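Local coordinates for protein Na-K-Cl cotransporter (Methanosarcina acetivorans, PDB 3G40) that forms the cytoplasmic C-terminal domain of a prokaryotic cation-chloride cotransporter, a membrane protein that probably carries chloride together with cations, at residues Leu115-Asn120 against Val141-Lys146; Asn159-Asn164 against Ser197-Ala202; Ser246-Ser251 against Ala268-Ile273. All coordinates share one frame; numbering follows the deposited sequence.

Interaction 1: residues Leu115-Asn120 against Val141-Lys146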
ATOM      1  N   LEU A 115      -1.663   1.481  17.102  1.00 37.95           N
ATOM      2  CA  LEU A 115      -3.089   1.265  16.896  1.00 39.01           C
ATOM      3  C   LEU A 115      -3.530   1.791  15.550  1.00 45.21           C
ATOM      4  O   LEU A 115      -3.051   2.824  15.080  1.00 41.91           O
ATOM      5  CB  LEU A 115      -3.904   1.979  17.971  1.00 40.42           C
ATOM      6  CG  LEU A 115      -3.623   1.633  19.431  1.00 47.45           C
ATOM      7  CD1 LEU A 115      -4.386   2.572  20.334  1.00 52.12           C
ATOM      8  CD2 LEU A 115      -4.006   0.188  19.712  1.00 40.80           C
ATOM      9  N   ARG A 116      -4.471   1.084  14.951  1.00 44.39           N
ATOM     10  CA  ARG A 116      -5.099   1.525  13.725  1.00 49.95           C
ATOM     11  C   ARG A 116      -6.377   2.277  14.093  1.00 48.45           C
ATOM     12  O   ARG A 116      -7.121   1.869  14.990  1.00 45.75           O
ATOM     13  CB  ARG A 116      -5.398   0.310  12.838  1.00 56.13           C
ATOM     14  CG  ARG A 116      -6.083   0.610  11.522  1.00 61.81           C
ATOM     15  CD  ARG A 116      -6.491  -0.681  10.817  1.00 67.87           C
ATOM     16  NE  ARG A 116      -7.652  -0.468   9.960  1.00 78.73           N
ATOM     17  CZ  ARG A 116      -8.898  -0.762  10.312  1.00 80.07           C
ATOM     18  NH1 ARG A 116      -9.141  -1.299  11.498  1.00 79.27           N
ATOM     19  NH2 ARG A 116      -9.901  -0.526   9.474  1.00 86.34           N
ATOM     20  N   LEU A 117      -6.616   3.394  13.422  1.00 41.94           N
ATOM     21  CA  LEU A 117      -7.849   4.146  13.610  1.00 40.88           C
ATOM     22  C   LEU A 117      -8.848   3.668  12.559  1.00 41.62           C
ATOM     23  O   LEU A 117      -8.705   3.962  11.375  1.00 44.80           O
ATOM     24  CB  LEU A 117      -7.587   5.658  13.448  1.00 41.25           C
ATOM     25  CG  LEU A 117      -8.735   6.635  13.731  1.00 45.18           C
ATOM     26  CD1 LEU A 117      -9.259   6.512  15.154  1.00 50.53           C
ATOM     27  CD2 LEU A 117      -8.293   8.072  13.447  1.00 49.98           C
ATOM     28  N   PRO A 118      -9.863   2.910  12.985  1.00 45.51           N
ATOM     29  CA  PRO A 118     -10.819   2.354  12.019  1.00 48.35           C
ATOM     30  C   PRO A 118     -11.746   3.430  11.460  1.00 53.18           C
ATOM     31  O   PRO A 118     -11.884   4.497  12.062  1.00 51.84           O
ATOM     32  CB  PRO A 118     -11.627   1.347  12.854  1.00 52.70           C
ATOM     33  CG  PRO A 118     -10.848   1.156  14.132  1.00 54.16           C
ATOM     34  CD  PRO A 118     -10.107   2.439  14.355  1.00 48.25           C
ATOM     35  N   GLU A 119     -12.370   3.149  10.320  1.00 63.83           N
ATOM     36  CA  GLU A 119     -13.396   4.029   9.772  1.00 71.26           C
ATOM     37  C   GLU A 119     -14.659   4.002  10.642  1.00 71.71           C
ATOM     38  O   GLU A 119     -15.268   5.040  10.889  1.00 68.92           O
ATOM     39  CB  GLU A 119     -13.730   3.654   8.325  1.00 80.97           C
ATOM     40  CG  GLU A 119     -12.573   3.824   7.346  1.00 92.84           C
ATOM     41  CD  GLU A 119     -13.032   3.896   5.896  1.00100.50           C
ATOM     42  OE1 GLU A 119     -12.649   3.008   5.103  1.00104.39           O
ATOM     43  OE2 GLU A 119     -13.778   4.838   5.548  1.00 99.17           O
ATOM     44  N   ASN A 120     -15.047   2.821  11.116  1.00 69.14           N
ATOM     45  CA  ASN A 120     -16.215   2.725  11.992  1.00 81.64           C
ATOM     46  C   ASN A 120     -15.910   3.168  13.425  1.00 77.63           C
ATOM     47  O   ASN A 120     -14.872   2.820  13.995  1.00 68.24           O
ATOM     48  CB  ASN A 120     -16.832   1.320  11.964  1.00 94.04           C
ATOM     49  CG  ASN A 120     -16.159   0.360  12.928  1.00105.40           C
ATOM     50  OD1 ASN A 120     -14.930   0.286  13.001  1.00109.94           O
ATOM     51  ND2 ASN A 120     -16.965  -0.391  13.669  1.00108.25           N
ATOM     52  N   VAL A 141       2.212   6.127  22.172  1.00 43.17           N
ATOM     53  CA  VAL A 141       1.163   5.588  21.313  1.00 38.76           C
ATOM     54  C   VAL A 141       1.293   6.159  19.902  1.00 41.76           C
ATOM     55  O   VAL A 141       1.505   7.369  19.726  1.00 37.27           O
ATOM     56  CB  VAL A 141      -0.248   5.898  21.865  1.00 43.50           C
ATOM     57  CG1 VAL A 141      -1.324   5.386  20.911  1.00 45.74           C
ATOM     58  CG2 VAL A 141      -0.425   5.283  23.256  1.00 41.70           C
ATOM     59  N   LEU A 142       1.203   5.279  18.903  1.00 36.36           N
ATOM     60  CA  LEU A 142       1.085   5.699  17.511  1.00 37.06           C
ATOM     61  C   LEU A 142      -0.294   5.302  17.027  1.00 46.47           C
ATOM     62  O   LEU A 142      -0.671   4.133  17.091  1.00 43.19           O
ATOM     63  CB  LEU A 142       2.150   5.030  16.641  1.00 35.62           C
ATOM     64  CG  LEU A 142       3.595   5.480  16.866  1.00 39.28           C
ATOM     65  CD1 LEU A 142       4.546   4.642  16.022  1.00 40.02           C
ATOM     66  CD2 LEU A 142       3.753   6.986  16.529  1.00 35.79           C
ATOM     67  N   LEU A 143      -1.067   6.274  16.566  1.00 41.08           N
ATOM     68  CA  LEU A 143      -2.395   5.980  16.044  1.00 37.91           C
ATOM     69  C   LEU A 143      -2.415   6.260  14.543  1.00 40.18           C
ATOM     70  O   LEU A 143      -2.222   7.398  14.099  1.00 38.79           O
ATOM     71  CB  LEU A 143      -3.450   6.794  16.792  1.00 39.13           C
ATOM     72  CG  LEU A 143      -4.898   6.679  16.318  1.00 46.61           C
ATOM     73  CD1 LEU A 143      -5.505   5.297  16.646  1.00 40.54           C
ATOM     74  CD2 LEU A 143      -5.728   7.807  16.922  1.00 46.18           C
ATOM     75  N   PHE A 144      -2.621   5.207  13.759  1.00 34.62           N
ATOM     76  CA  PHE A 144      -2.451   5.288  12.317  1.00 36.82           C
ATOM     77  C   PHE A 144      -3.783   5.374  11.574  1.00 40.78           C
ATOM     78  O   PHE A 144      -4.656   4.523  11.729  1.00 39.60           O
ATOM     79  CB  PHE A 144      -1.616   4.092  11.855  1.00 36.14           C
ATOM     80  CG  PHE A 144      -1.366   4.037  10.374  1.00 37.17           C
ATOM     81  CD1 PHE A 144      -1.029   5.187   9.653  1.00 39.43           C
ATOM     82  CD2 PHE A 144      -1.423   2.824   9.710  1.00 40.15           C
ATOM     83  CE1 PHE A 144      -0.779   5.114   8.290  1.00 44.28           C
ATOM     84  CE2 PHE A 144      -1.169   2.740   8.353  1.00 36.64           C
ATOM     85  CZ  PHE A 144      -0.850   3.888   7.636  1.00 40.63           C
ATOM     86  N   SER A 145      -3.944   6.419  10.767  1.00 35.37           N
ATOM     87  CA  SER A 145      -5.180   6.590  10.019  1.00 40.34           C
ATOM     88  C   SER A 145      -4.850   6.521   8.534  1.00 44.22           C
ATOM     89  O   SER A 145      -4.522   7.526   7.897  1.00 36.91           O
ATOM     90  CB  SER A 145      -5.853   7.911  10.400  1.00 40.90           C
ATOM     91  OG  SER A 145      -7.096   8.066   9.739  1.00 47.51           O
ATOM     92  N   LYS A 146      -4.903   5.315   7.990  1.00 39.67           N
ATOM     93  CA  LYS A 146      -4.480   5.088   6.614  1.00 40.69           C
ATOM     94  C   LYS A 146      -5.578   5.487   5.651  1.00 40.97           C
ATOM     95  O   LYS A 146      -6.714   5.047   5.786  1.00 36.20           O
ATOM     96  CB  LYS A 146      -4.094   3.615   6.394  1.00 46.47           C
ATOM     97  CG  LYS A 146      -3.660   3.336   4.965  1.00 42.00           C
ATOM     98  CD  LYS A 146      -2.737   2.112   4.866  1.00 49.18           C
ATOM     99  CE  LYS A 146      -3.498   0.866   4.499  1.00 60.97           C
ATOM    100  NZ  LYS A 146      -2.553  -0.246   4.158  1.00 69.17           N
TER
HETATM  101  O   HOH W   1      -9.074   6.308  10.049  1.00 53.51           O
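Leu117 and Leu143 both turn CG anti to their backbone N (chi1 -175° and 176°), and the two branched side chains cross at an oblique angle. CD1 of Leu143 reaches CB of Leu117 at 3.8 Å and also lies 3.9 Å from CB of Leu115, so one methyl touches the beta carbons of two residues of the facing segment. Farther along, Leu117 CD2 rests on the CB of Ser145.

The backbones pair as parallel strands. Leu115 uses both its N-H, to Leu142 O, and its C=O, which takes the N-H of Phe144; Leu117 N then donates to Phe144 O at 2.8 Å. Past this last rung a water takes over: it donates to Leu117 O at 2.7 Å and is hydrogen-bonded to Ser145 OG. Serine suits this spot, being small enough to pack against a leucine methyl while its hydroxyl bonds the water.

The contact closes the beta-alpha-beta unit of strand 112-116, helix 124-136 and strand 140-145. Leu115 packs on that helix, Leu117 and Leu143 on helix 258-268, and Phe144 meets Phe39. Aliphatic branches thus help to shield the nearly straight backbone bonds, while at the strand end a bridging water continues the polar linkage where direct pairing stops.

Interaction 2: residues Asn159-Asn164 against Ser197-Ala202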
ATOM      1  N   ASN A 159       4.998  15.496   6.150  1.00 31.11           N
ATOM      2  CA  ASN A 159       4.840  16.728   6.924  1.00 34.88           C
ATOM      3  C   ASN A 159       4.800  16.385   8.407  1.00 36.03           C
ATOM      4  O   ASN A 159       4.030  15.519   8.819  1.00 39.18           O
ATOM      5  CB  ASN A 159       3.534  17.454   6.585  1.00 35.77           C
ATOM      6  CG  ASN A 159       3.556  18.121   5.220  1.00 36.14           C
ATOM      7  OD1 ASN A 159       4.612  18.319   4.619  1.00 35.59           O
ATOM      8  ND2 ASN A 159       2.378  18.472   4.729  1.00 37.40           N
ATOM      9  N   LEU A 160       5.620  17.056   9.208  1.00 31.79           N
ATOM     10  CA  LEU A 160       5.506  16.948  10.664  1.00 34.52           C
ATOM     11  C   LEU A 160       4.821  18.227  11.145  1.00 38.39           C
ATOM     12  O   LEU A 160       5.368  19.324  10.989  1.00 38.03           O
ATOM     13  CB  LEU A 160       6.895  16.852  11.295  1.00 32.50           C
ATOM     14  CG  LEU A 160       7.222  16.148  12.605  1.00 55.31           C
ATOM     15  CD1 LEU A 160       8.171  17.064  13.342  1.00 33.66           C
ATOM     16  CD2 LEU A 160       6.008  15.691  13.490  1.00 34.38           C
ATOM     17  N   TRP A 161       3.627  18.085  11.714  1.00 32.55           N
ATOM     18  CA  TRP A 161       2.864  19.210  12.226  1.00 37.89           C
ATOM     19  C   TRP A 161       3.220  19.486  13.672  1.00 42.62           C
ATOM     20  O   TRP A 161       3.029  18.645  14.546  1.00 45.57           O
ATOM     21  CB  TRP A 161       1.362  18.941  12.097  1.00 36.94           C
ATOM     22  CG  TRP A 161       0.913  18.945  10.691  1.00 35.61           C
ATOM     23  CD1 TRP A 161       0.924  17.893   9.822  1.00 37.01           C
ATOM     24  CD2 TRP A 161       0.430  20.075   9.951  1.00 33.77           C
ATOM     25  NE1 TRP A 161       0.453  18.292   8.594  1.00 38.21           N
ATOM     26  CE2 TRP A 161       0.143  19.627   8.648  1.00 38.03           C
ATOM     27  CE3 TRP A 161       0.196  21.417  10.273  1.00 37.85           C
ATOM     28  CZ2 TRP A 161      -0.368  20.475   7.662  1.00 37.88           C
ATOM     29  CZ3 TRP A 161      -0.312  22.258   9.293  1.00 37.53           C
ATOM     30  CH2 TRP A 161      -0.586  21.786   8.007  1.00 38.21           C
ATOM     31  N   ILE A 162       3.735  20.682  13.916  1.00 38.43           N
ATOM     32  CA  ILE A 162       4.175  21.072  15.239  1.00 40.02           C
ATOM     33  C   ILE A 162       3.184  22.060  15.836  1.00 43.66           C
ATOM     34  O   ILE A 162       2.911  23.104  15.249  1.00 41.91           O
ATOM     35  CB  ILE A 162       5.581  21.669  15.158  1.00 44.08           C
ATOM     36  CG1 ILE A 162       6.549  20.571  14.711  1.00 46.98           C
ATOM     37  CG2 ILE A 162       5.984  22.279  16.483  1.00 46.75           C
ATOM     38  CD1 ILE A 162       7.941  21.037  14.430  1.00 51.28           C
ATOM     39  N   GLU A 163       2.630  21.706  16.991  1.00 45.18           N
ATOM     40  CA  GLU A 163       1.564  22.479  17.616  1.00 52.70           C
ATOM     41  C   GLU A 163       2.034  23.869  18.015  1.00 56.31           C
ATOM     42  O   GLU A 163       3.185  24.057  18.411  1.00 53.22           O
ATOM     43  CB  GLU A 163       1.016  21.749  18.851  1.00 62.53           C
ATOM     44  CG  GLU A 163       0.310  20.430  18.540  1.00 75.08           C
ATOM     45  CD  GLU A 163      -0.874  20.609  17.605  1.00 83.90           C
ATOM     46  OE1 GLU A 163      -1.509  21.689  17.639  1.00 84.50           O
ATOM     47  OE2 GLU A 163      -1.170  19.671  16.832  1.00 81.36           O
ATOM     48  N   ASN A 164       1.134  24.841  17.906  1.00 61.24           N
ATOM     49  CA  ASN A 164       1.436  26.202  18.322  1.00 66.65           C
ATOM     50  C   ASN A 164       1.988  26.196  19.742  1.00 64.90           C
ATOM     51  O   ASN A 164       1.357  25.673  20.662  1.00 65.46           O
ATOM     52  CB  ASN A 164       0.184  27.073  18.242  1.00 81.76           C
ATOM     53  CG  ASN A 164       0.497  28.562  18.290  1.00 91.01           C
ATOM     54  OD1 ASN A 164       1.642  28.981  18.103  1.00 90.67           O
ATOM     55  ND2 ASN A 164      -0.529  29.369  18.535  1.00 96.58           N
ATOM     56  N   SER A 197       8.991  18.114   5.702  1.00 33.91           N
ATOM     57  CA  SER A 197       8.690  19.521   6.022  1.00 39.50           C
ATOM     58  C   SER A 197       8.165  19.633   7.437  1.00 41.13           C
ATOM     59  O   SER A 197       7.449  18.749   7.911  1.00 37.02           O
ATOM     60  CB  SER A 197       7.641  20.135   5.078  1.00 35.86           C
ATOM     61  OG  SER A 197       8.037  20.092   3.727  1.00 37.16           O
ATOM     62  N   PHE A 198       8.525  20.724   8.109  1.00 36.07           N
ATOM     63  CA  PHE A 198       7.941  21.063   9.401  1.00 28.35           C
ATOM     64  C   PHE A 198       6.856  22.102   9.150  1.00 40.54           C
ATOM     65  O   PHE A 198       7.116  23.137   8.526  1.00 38.48           O
ATOM     66  CB  PHE A 198       8.979  21.687  10.340  1.00 31.92           C
ATOM     67  CG  PHE A 198      10.044  20.748  10.820  1.00 34.61           C
ATOM     68  CD1 PHE A 198      11.160  21.247  11.479  1.00 38.00           C
ATOM     69  CD2 PHE A 198       9.937  19.375  10.632  1.00 38.02           C
ATOM     70  CE1 PHE A 198      12.148  20.405  11.939  1.00 39.86           C
ATOM     71  CE2 PHE A 198      10.932  18.522  11.093  1.00 35.69           C
ATOM     72  CZ  PHE A 198      12.026  19.029  11.749  1.00 40.56           C
ATOM     73  N   MET A 199       5.656  21.823   9.645  1.00 38.48           N
ATOM     74  CA  MET A 199       4.498  22.698   9.481  1.00 39.42           C
ATOM     75  C   MET A 199       4.020  23.208  10.841  1.00 38.95           C
ATOM     76  O   MET A 199       3.915  22.447  11.805  1.00 36.30           O
ATOM     77  CB  MET A 199       3.356  21.926   8.813  1.00 43.46           C
ATOM     78  CG  MET A 199       3.774  21.128   7.569  1.00 44.04           C
ATOM     79  SD  MET A 199       4.022  22.173   6.131  1.00 66.84           S
ATOM     80  CE  MET A 199       2.565  23.188   6.251  1.00 50.41           C
ATOM     81  N   THR A 200       3.727  24.500  10.935  1.00 36.11           N
ATOM     82  CA  THR A 200       3.105  25.007  12.149  1.00 37.45           C
ATOM     83  C   THR A 200       2.200  26.194  11.803  1.00 39.38           C
ATOM     84  O   THR A 200       1.999  26.498  10.636  1.00 39.26           O
ATOM     85  CB  THR A 200       4.146  25.392  13.226  1.00 41.62           C
ATOM     86  OG1 THR A 200       3.499  25.522  14.501  1.00 44.62           O
ATOM     87  CG2 THR A 200       4.836  26.708  12.871  1.00 43.45           C
ATOM     88  N   PHE A 201       1.638  26.834  12.816  1.00 40.24           N
ATOM     89  CA  PHE A 201       0.751  27.980  12.590  1.00 45.11           C
ATOM     90  C   PHE A 201       0.959  29.001  13.693  1.00 40.78           C
ATOM     91  O   PHE A 201       1.452  28.665  14.772  1.00 47.05           O
ATOM     92  CB  PHE A 201      -0.706  27.521  12.568  1.00 53.68           C
ATOM     93  CG  PHE A 201      -1.060  26.639  13.721  1.00 69.20           C
ATOM     94  CD1 PHE A 201      -1.665  27.165  14.850  1.00 82.17           C
ATOM     95  CD2 PHE A 201      -0.759  25.288  13.692  1.00 79.83           C
ATOM     96  CE1 PHE A 201      -1.982  26.351  15.923  1.00 87.16           C
ATOM     97  CE2 PHE A 201      -1.068  24.469  14.761  1.00 81.35           C
ATOM     98  CZ  PHE A 201      -1.679  25.002  15.880  1.00 85.02           C
ATOM     99  N   ALA A 202       0.592  30.255  13.417  1.00 38.67           N
ATOM    100  CA  ALA A 202       0.799  31.332  14.362  1.00 43.49           C
ATOM    101  C   ALA A 202      -0.246  32.414  14.112  1.00 47.76           C
ATOM    102  O   ALA A 202      -0.599  32.674  12.960  1.00 46.57           O
ATOM    103  CB  ALA A 202       2.195  31.896  14.200  1.00 45.34           C
TER
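Met199 lies against Trp161 where two neighbouring parallel strands, 157-161 and 195-201, run side by side in the twisted sheet of this alpha/beta domain. Its CB sits over the indole, 3.6 Å from the centroid of the six-membered ring, a CH-pi contact. CG touches the CB of Asn159 at 3.8 Å. Bends at chi2 (-76°), which places SD, and chi3 (-46°), which places CE, curve the chain: SD stands beside the Asn159 amide and makes an oblique Met-aromatic contact with Trp161, and CE meets Trp161 CH2 at 3.9 Å. A flexible, polarisable thioether suits a place between a flat ring and an amide. Phe250 stacks on the opposite face of the indole, whose NE1 is hydrogen-bonded to His248 ND1, so the ring is held from several directions.

On the other face of the sheet Leu160 and Phe198 lie side by side, CD1 to CE2 3.8 Å, under helix 179-192, and Ile162 places CD1 over a face of the Phe198 ring. Between the faces, Leu160 N, Met199 N and Ile162 N donate in turn across the strands. Where this ladder ends, a side chain supplies the next bond: Thr200 OG1 donates to Ile162 O at 2.6 Å, tilted 28° from the carbonyl plane.

Interaction 3: residues Ser246-Ser251 against Ala268-Ile273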
ATOM      1  N   SER A 246       2.596  12.661   1.494  1.00 38.55           N
ATOM      2  CA  SER A 246       2.266  11.225   1.516  1.00 32.84           C
ATOM      3  C   SER A 246       1.756  10.846   2.890  1.00 33.44           C
ATOM      4  O   SER A 246       0.848  10.008   3.051  1.00 36.88           O
ATOM      5  CB  SER A 246       3.513  10.389   1.207  1.00 25.89           C
ATOM      6  OG  SER A 246       4.134  10.807  -0.014  1.00 30.43           O
ATOM      7  N   LEU A 247       2.355  11.459   3.895  1.00 30.27           N
ATOM      8  CA  LEU A 247       2.005  11.172   5.275  1.00 30.11           C
ATOM      9  C   LEU A 247       2.135  12.429   6.106  1.00 33.05           C
ATOM     10  O   LEU A 247       3.183  13.091   6.090  1.00 33.08           O
ATOM     11  CB  LEU A 247       2.939  10.110   5.858  1.00 31.44           C
ATOM     12  CG  LEU A 247       2.715   9.775   7.348  1.00 37.33           C
ATOM     13  CD1 LEU A 247       1.412   8.998   7.578  1.00 34.40           C
ATOM     14  CD2 LEU A 247       3.897   8.987   7.925  1.00 35.53           C
ATOM     15  N   HIS A 248       1.070  12.740   6.835  1.00 30.78           N
ATOM     16  CA  HIS A 248       1.082  13.816   7.820  1.00 33.80           C
ATOM     17  C   HIS A 248       1.267  13.209   9.211  1.00 36.41           C
ATOM     18  O   HIS A 248       0.509  12.320   9.607  1.00 36.75           O
ATOM     19  CB  HIS A 248      -0.249  14.551   7.787  1.00 30.86           C
ATOM     20  CG  HIS A 248      -0.533  15.218   6.480  1.00 39.01           C
ATOM     21  ND1 HIS A 248      -0.176  16.525   6.223  1.00 36.10           N
ATOM     22  CD2 HIS A 248      -1.137  14.765   5.356  1.00 40.40           C
ATOM     23  CE1 HIS A 248      -0.550  16.846   4.998  1.00 35.39           C
ATOM     24  NE2 HIS A 248      -1.139  15.798   4.450  1.00 35.75           N
ATOM     25  N   ILE A 249       2.278  13.683   9.935  1.00 30.85           N
ATOM     26  CA  ILE A 249       2.503  13.286  11.327  1.00 31.00           C
ATOM     27  C   ILE A 249       2.046  14.404  12.253  1.00 38.25           C
ATOM     28  O   ILE A 249       2.473  15.560  12.104  1.00 41.04           O
ATOM     29  CB  ILE A 249       4.001  12.982  11.578  1.00 33.58           C
ATOM     30  CG1 ILE A 249       4.481  11.884  10.610  1.00 34.72           C
ATOM     31  CG2 ILE A 249       4.247  12.601  13.051  1.00 31.83           C
ATOM     32  CD1 ILE A 249       5.973  11.717  10.567  1.00 33.83           C
ATOM     33  N   PHE A 250       1.144  14.072  13.173  1.00 33.08           N
ATOM     34  CA  PHE A 250       0.658  15.011  14.180  1.00 37.44           C
ATOM     35  C   PHE A 250       1.012  14.489  15.565  1.00 44.50           C
ATOM     36  O   PHE A 250       1.315  13.308  15.731  1.00 39.22           O
ATOM     37  CB  PHE A 250      -0.867  15.143  14.099  1.00 39.36           C
ATOM     38  CG  PHE A 250      -1.365  15.737  12.808  1.00 42.86           C
ATOM     39  CD1 PHE A 250      -1.681  14.924  11.729  1.00 41.61           C
ATOM     40  CD2 PHE A 250      -1.534  17.107  12.683  1.00 41.95           C
ATOM     41  CE1 PHE A 250      -2.145  15.473  10.536  1.00 43.18           C
ATOM     42  CE2 PHE A 250      -1.997  17.665  11.485  1.00 39.20           C
ATOM     43  CZ  PHE A 250      -2.295  16.844  10.417  1.00 38.19           C
ATOM     44  N   SER A 251       0.963  15.361  16.565  1.00 38.13           N
ATOM     45  CA  SER A 251       0.960  14.889  17.943  1.00 38.27           C
ATOM     46  C   SER A 251      -0.452  14.432  18.295  1.00 43.21           C
ATOM     47  O   SER A 251      -1.429  14.974  17.775  1.00 45.76           O
ATOM     48  CB  SER A 251       1.438  15.989  18.887  1.00 43.26           C
ATOM     49  OG  SER A 251       2.818  16.213  18.675  1.00 43.43           O
ATOM     50  N   ALA A 268      -7.025  15.961   4.254  1.00 42.84           N
ATOM     51  CA  ALA A 268      -5.705  15.814   3.647  1.00 39.28           C
ATOM     52  C   ALA A 268      -5.737  15.040   2.332  1.00 45.29           C
ATOM     53  O   ALA A 268      -4.961  15.323   1.414  1.00 40.09           O
ATOM     54  CB  ALA A 268      -4.763  15.126   4.625  1.00 44.31           C
ATOM     55  N   GLY A 269      -6.623  14.050   2.248  1.00 42.59           N
ATOM     56  CA  GLY A 269      -6.671  13.187   1.084  1.00 40.99           C
ATOM     57  C   GLY A 269      -5.481  12.244   1.081  1.00 39.08           C
ATOM     58  O   GLY A 269      -5.140  11.660   0.050  1.00 40.82           O
ATOM     59  N   SER A 270      -4.846  12.102   2.242  1.00 34.65           N
ATOM     60  CA  SER A 270      -3.713  11.201   2.391  1.00 35.99           C
ATOM     61  C   SER A 270      -3.595  10.722   3.841  1.00 38.24           C
ATOM     62  O   SER A 270      -4.300  11.214   4.722  1.00 38.51           O
ATOM     63  CB  SER A 270      -2.434  11.901   1.953  1.00 44.31           C
ATOM     64  OG  SER A 270      -2.183  12.984   2.808  1.00 50.79           O
ATOM     65  N   SER A 271      -2.680   9.796   4.101  1.00 35.35           N
ATOM     66  CA  SER A 271      -2.605   9.180   5.423  1.00 35.33           C
ATOM     67  C   SER A 271      -2.051  10.086   6.525  1.00 37.11           C
ATOM     68  O   SER A 271      -1.233  10.967   6.291  1.00 35.39           O
ATOM     69  CB  SER A 271      -1.816   7.869   5.375  1.00 32.64           C
ATOM     70  OG  SER A 271      -2.453   6.926   4.533  1.00 34.86           O
ATOM     71  N   CYS A 272      -2.526   9.841   7.735  1.00 33.84           N
ATOM     72  CA  CYS A 272      -2.118  10.587   8.911  1.00 32.72           C
ATOM     73  C   CYS A 272      -1.709   9.627  10.014  1.00 38.44           C
ATOM     74  O   CYS A 272      -2.300   8.559  10.170  1.00 39.28           O
ATOM     75  CB  CYS A 272      -3.274  11.458   9.400  1.00 37.97           C
ATOM     76  SG  CYS A 272      -3.712  12.802   8.265  1.00 41.29           S
ATOM     77  N   ILE A 273      -0.691  10.001  10.777  1.00 33.94           N
ATOM     78  CA  ILE A 273      -0.344   9.243  11.965  1.00 37.57           C
ATOM     79  C   ILE A 273      -0.235  10.215  13.135  1.00 40.61           C
ATOM     80  O   ILE A 273       0.224  11.351  12.966  1.00 37.45           O
ATOM     81  CB  ILE A 273       0.935   8.374  11.757  1.00 35.49           C
ATOM     82  CG1 ILE A 273       1.103   7.347  12.888  1.00 37.75           C
ATOM     83  CG2 ILE A 273       2.170   9.246  11.583  1.00 35.14           C
ATOM     84  CD1 ILE A 273       2.087   6.216  12.552  1.00 33.70           C
TER
HETATM   85  O   HOH W   2      -0.942   9.124   1.211  1.00 36.16           O
HETATM   86  O   HOH W   3      -1.965  15.683   1.797  1.00 37.12           O
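His248 and Ile273 join two parallel strand segments, 24° apart in direction and 4.7 Å at their closest, through hydrogen bonds from His248 N to Ser271 O, Ile273 N to His248 O and Phe250 N to Ile273 O.

The histidine ring borders Ala268 and Ser270, which precede the second strand. At its edge and in its plane it meets Ser270 OG, 3.3 Å from CD2, and a water 2.8 Å from NE2. The same water donates to Ser270 OG, which is also hydrogen-bonded to Ala245 O. The other ring nitrogen, ND1, accepts from Trp161 NE1, so a two-nitrogen ring suits this buried, polar place. Ala268 CB, a single methyl at the end of helix 258-268, comes within 3.7 Å of His248 NE2; Gly269, just past the helix, has a positive phi of 73°, which glycine adopts readily.

Cys272 shares the histidine's face of the sheet. Its small, polarisable SG meets the edge of the Phe250 ring, 3.8 Å from CE1, a sulfur-aromatic contact. Across the sheet the chemistry is aliphatic: Ile273 turns CG1 anti to its backbone N (chi1 -167°), with CG2 between N and the carbonyl carbon, 3.6 Å from Ile249 CG1; Leu247 CD2 touches the same CG2 at 4.1 Å. Beta-branched isoleucine suits a strand face packed on helices.

The contact completes the beta-alpha-beta unit of strand 247-251, helix 258-268 and strand 271-276. That helix covers Phe250 and Cys272, whereas helix 179-192 packs on Leu247 and Ile249; strand 157-161 flanks the pair on one side and antiparallel strand 140-145 on the other.

How the interactions relate
All three contacts are largely buried and belong to one mixed sheet, with interaction 3 between the other two. Its strand 271-276 runs antiparallel beside strand 140-145 of interaction 1, where Ser145 N probably donates to Cys272 O at 2.8 Å; its strand 247-251 is the parallel neighbour of strand 157-161 in interaction 2. Interactions 1 and 2 do not touch, their nearest atoms being about 9 Å apart. Helix 258-268 covers parts of interactions 1 and 3, and helix 179-192 parts of 2 and 3. Leucine packing dominates interaction 1, aromatic and sulfur groups interaction 2, and interaction 3 adds a buried, water-bound histidine. Exposed residues occur toward the strand ends of interactions 1 and 2.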